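Local coordinates for protein rusticyanin (Thiobacillus ferrooxidans, PDB 2CAK) that carries electrons from cytochrome c552 to the A-type oxidase in the periplasm, using a single bound copper ion of the blue copper type, at residues A42-G47 against F82-D87. Residues are numbered along the deposited sequence; the frame is centred on the assembly and turned at random.
With CU1 (copper (I) ion), chain B.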
ATOM      1  N   ALA A  42      -3.528  -3.924   1.416  1.00 10.24           N
ATOM      2  CA  ALA A  42      -4.967  -3.748   1.289  1.00 10.14           C
ATOM      3  C   ALA A  42      -5.416  -2.495   2.002  1.00 10.24           C
ATOM      4  O   ALA A  42      -4.859  -2.120   3.045  1.00 13.66           O
ATOM      5  CB  ALA A  42      -5.746  -4.956   1.821  1.00 14.30           C
ATOM      6  N   ALA A  43      -6.435  -1.831   1.466  1.00 10.36           N
ATOM      7  CA  ALA A  43      -7.085  -0.690   2.091  1.00  9.74           C
ATOM      8  C   ALA A  43      -8.293  -1.146   2.919  1.00 10.35           C
ATOM      9  O   ALA A  43      -9.256  -1.646   2.321  1.00 12.84           O
ATOM     10  CB  ALA A  43      -7.549   0.322   1.062  1.00 12.32           C
ATOM     11  N   VAL A  44      -8.194  -1.027   4.224  1.00 11.22           N
ATOM     12  CA  VAL A  44      -9.223  -1.336   5.209  1.00 11.59           C
ATOM     13  C   VAL A  44      -9.833  -2.724   5.016  1.00 11.86           C
ATOM     14  O   VAL A  44     -10.939  -2.945   4.546  1.00 13.57           O
ATOM     15  CB  VAL A  44     -10.323  -0.268   5.294  1.00 12.80           C
ATOM     16  CG1 VAL A  44     -11.012  -0.377   6.654  1.00 21.50           C
ATOM     17  CG2 VAL A  44      -9.770   1.134   5.152  1.00 15.54           C
ATOM     18  N   LEU A  45      -9.059  -3.756   5.412  1.00 11.98           N
ATOM     19  CA  LEU A  45      -9.600  -5.095   5.501  1.00 12.36           C
ATOM     20  C   LEU A  45     -10.733  -5.120   6.543  1.00 12.96           C
ATOM     21  O   LEU A  45     -10.682  -4.370   7.509  1.00 13.65           O
ATOM     22  CB  LEU A  45      -8.499  -6.065   5.938  1.00 14.69           C
ATOM     23  CG  LEU A  45      -7.467  -6.454   4.891  1.00 14.41           C
ATOM     24  CD1 LEU A  45      -6.435  -7.419   5.518  1.00 16.92           C
ATOM     25  CD2 LEU A  45      -8.138  -7.116   3.671  1.00 18.77           C
ATOM     26  N   PRO A  46     -11.729  -5.973   6.386  1.00 15.59           N
ATOM     27  CA  PRO A  46     -12.846  -6.043   7.327  1.00 17.38           C
ATOM     28  C   PRO A  46     -12.343  -6.214   8.756  1.00 15.34           C
ATOM     29  O   PRO A  46     -11.490  -7.041   9.077  1.00 16.68           O
ATOM     30  CB  PRO A  46     -13.613  -7.266   6.844  1.00 22.82           C
ATOM     31  CG  PRO A  46     -13.368  -7.266   5.373  1.00 23.56           C
ATOM     32  CD  PRO A  46     -11.931  -6.862   5.203  1.00 18.47           C
ATOM     33  N   GLY A  47     -12.876  -5.345   9.603  1.00 15.89           N
ATOM     34  CA  GLY A  47     -12.569  -5.333  11.014  1.00 14.36           C
ATOM     35  C   GLY A  47     -11.432  -4.465  11.451  1.00 12.93           C
ATOM     36  O   GLY A  47     -11.245  -4.255  12.650  1.00 14.23           O
ATOM     37  N   PHE A  82     -15.418   3.500  -0.970  1.00 16.38           N
ATOM     38  CA  PHE A  82     -14.283   4.392  -1.065  1.00 17.10           C
ATOM     39  C   PHE A  82     -13.300   3.905  -2.119  1.00 15.83           C
ATOM     40  O   PHE A  82     -13.082   2.720  -2.233  1.00 26.29           O
ATOM     41  CB  PHE A  82     -13.538   4.492   0.278  1.00 22.43           C
ATOM     42  CG  PHE A  82     -14.441   5.136   1.311  1.00 26.13           C
ATOM     43  CD1 PHE A  82     -15.288   4.381   2.112  1.00 28.42           C
ATOM     44  CD2 PHE A  82     -14.462   6.507   1.426  1.00 32.15           C
ATOM     45  CE1 PHE A  82     -16.117   4.998   3.021  1.00 31.38           C
ATOM     46  CE2 PHE A  82     -15.269   7.135   2.386  1.00 34.93           C
ATOM     47  CZ  PHE A  82     -16.089   6.375   3.176  1.00 35.85           C
ATOM     48  N   GLY A  83     -12.692   4.821  -2.831  1.00 13.44           N
ATOM     49  CA  GLY A  83     -11.671   4.534  -3.815  1.00 13.47           C
ATOM     50  C   GLY A  83     -10.257   4.912  -3.474  1.00 13.74           C
ATOM     51  O   GLY A  83      -9.602   5.751  -4.131  1.00 15.09           O
ATOM     52  N   HIS A  84      -9.684   4.305  -2.472  1.00 11.76           N
ATOM     53  CA  HIS A  84      -8.385   4.641  -1.903  1.00 10.17           C
ATOM     54  C   HIS A  84      -7.274   4.463  -2.912  1.00 10.49           C
ATOM     55  O   HIS A  84      -7.355   3.655  -3.843  1.00 12.88           O
ATOM     56  CB  HIS A  84      -8.136   3.681  -0.726  1.00 11.03           C
ATOM     57  CG  HIS A  84      -9.110   3.738   0.395  1.00 10.74           C
ATOM     58  ND1 HIS A  84      -9.151   4.717   1.365  1.00 11.46           N
ATOM     59  CD2 HIS A  84     -10.079   2.834   0.708  1.00 11.79           C
ATOM     60  CE1 HIS A  84     -10.112   4.389   2.207  1.00 12.55           C
ATOM     61  NE2 HIS A  84     -10.726   3.249   1.841  1.00 11.92           N
ATOM     62  N   SER A  85      -6.191   5.187  -2.688  1.00 10.89           N
ATOM     63  CA  SER A  85      -4.985   5.036  -3.505  1.00 10.77           C
ATOM     64  C   SER A  85      -3.819   4.556  -2.645  1.00 10.17           C
ATOM     65  O   SER A  85      -3.894   4.540  -1.415  1.00 11.61           O
ATOM     66  CB  SER A  85      -4.580   6.342  -4.202  1.00 11.57           C
ATOM     67  OG  SER A  85      -4.089   7.318  -3.301  1.00 12.96           O
ATOM     68  N   PHE A  86      -2.723   4.169  -3.265  1.00 10.04           N
ATOM     69  CA  PHE A  86      -1.483   3.761  -2.613  1.00  9.61           C
ATOM     70  C   PHE A  86      -0.339   4.465  -3.351  1.00 10.65           C
ATOM     71  O   PHE A  86      -0.005   4.095  -4.476  1.00 11.59           O
ATOM     72  CB  PHE A  86      -1.320   2.240  -2.659  1.00 11.66           C
ATOM     73  CG  PHE A  86      -0.115   1.699  -1.916  1.00 11.02           C
ATOM     74  CD1 PHE A  86      -0.267   1.156  -0.637  1.00 13.50           C
ATOM     75  CD2 PHE A  86       1.152   1.704  -2.425  1.00 12.70           C
ATOM     76  CE1 PHE A  86       0.813   0.674   0.056  1.00 14.40           C
ATOM     77  CE2 PHE A  86       2.207   1.227  -1.691  1.00 14.87           C
ATOM     78  CZ  PHE A  86       2.087   0.686  -0.459  1.00 14.56           C
ATOM     79  N   ASP A  87       0.242   5.471  -2.736  1.00 10.14           N
ATOM     80  CA  ASP A  87       1.251   6.302  -3.378  1.00 10.48           C
ATOM     81  C   ASP A  87       2.477   6.430  -2.474  1.00 11.07           C
ATOM     82  O   ASP A  87       2.342   6.686  -1.262  1.00 13.91           O
ATOM     83  CB  ASP A  87       0.684   7.704  -3.668  1.00 11.82           C
ATOM     84  CG  ASP A  87      -0.451   7.583  -4.668  1.00 11.85           C
ATOM     85  OD1 ASP A  87      -0.172   7.159  -5.817  1.00 13.37           O
ATOM     86  OD2 ASP A  87      -1.593   7.830  -4.318  1.00 14.78           O
TER
HETATM   87 CU   CU1 B 156      -8.026   6.429   1.580  1.00 13.41          CU
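Ala43 and Val44 pack against the imidazole of His84, a copper ligand. Ala43 is the last residue of strand 36-43. Ala43 CB lies 3.6 Å from His84 CD2, with CG only slightly farther, and meets the ring obliquely. It borders the CG-CD2 bond, while ND1, across the ring, is turned to the metal. Val44 follows as the chain leaves the strand with positive phi (50°). Its CG1 stands anti to the backbone N (chi1 -158°), which leaves CG2 beside that N and directed at the ring. Val44 CG2 comes to 4.0 Å from His84 NE2, again obliquely, and the valine lies roughly perpendicular to the histidine side chain. The two methyls border the CD2-NE2 side of the ring, Val44 more loosely than Ala43.

On the metal side, His84 ND1 binds the copper ion at 2.1 Å. Cys137 and His142 also bind it, and Met147 completes the site, the two-histidine, cysteine and methionine set of a type 1 (blue) copper centre. The contact is small, about 100 Å² in all, but its three touching residues are buried, so on this side the ligand ring is backed by hydrocarbon. Beyond it, Ser85 OG donates to Asp87 OD2 (2.7 Å) and also bonds Gln138 N, next in sequence to Cys137.

Strand 36-43 runs parallel to strand 70-77, whose Asn77 touches both Ala43 and His84. His84 itself sits in the loop between strands 70-77 and 87-89, which belong to different sheets, so the contact joins the end of a strand in one sheet to the connection leading into the other.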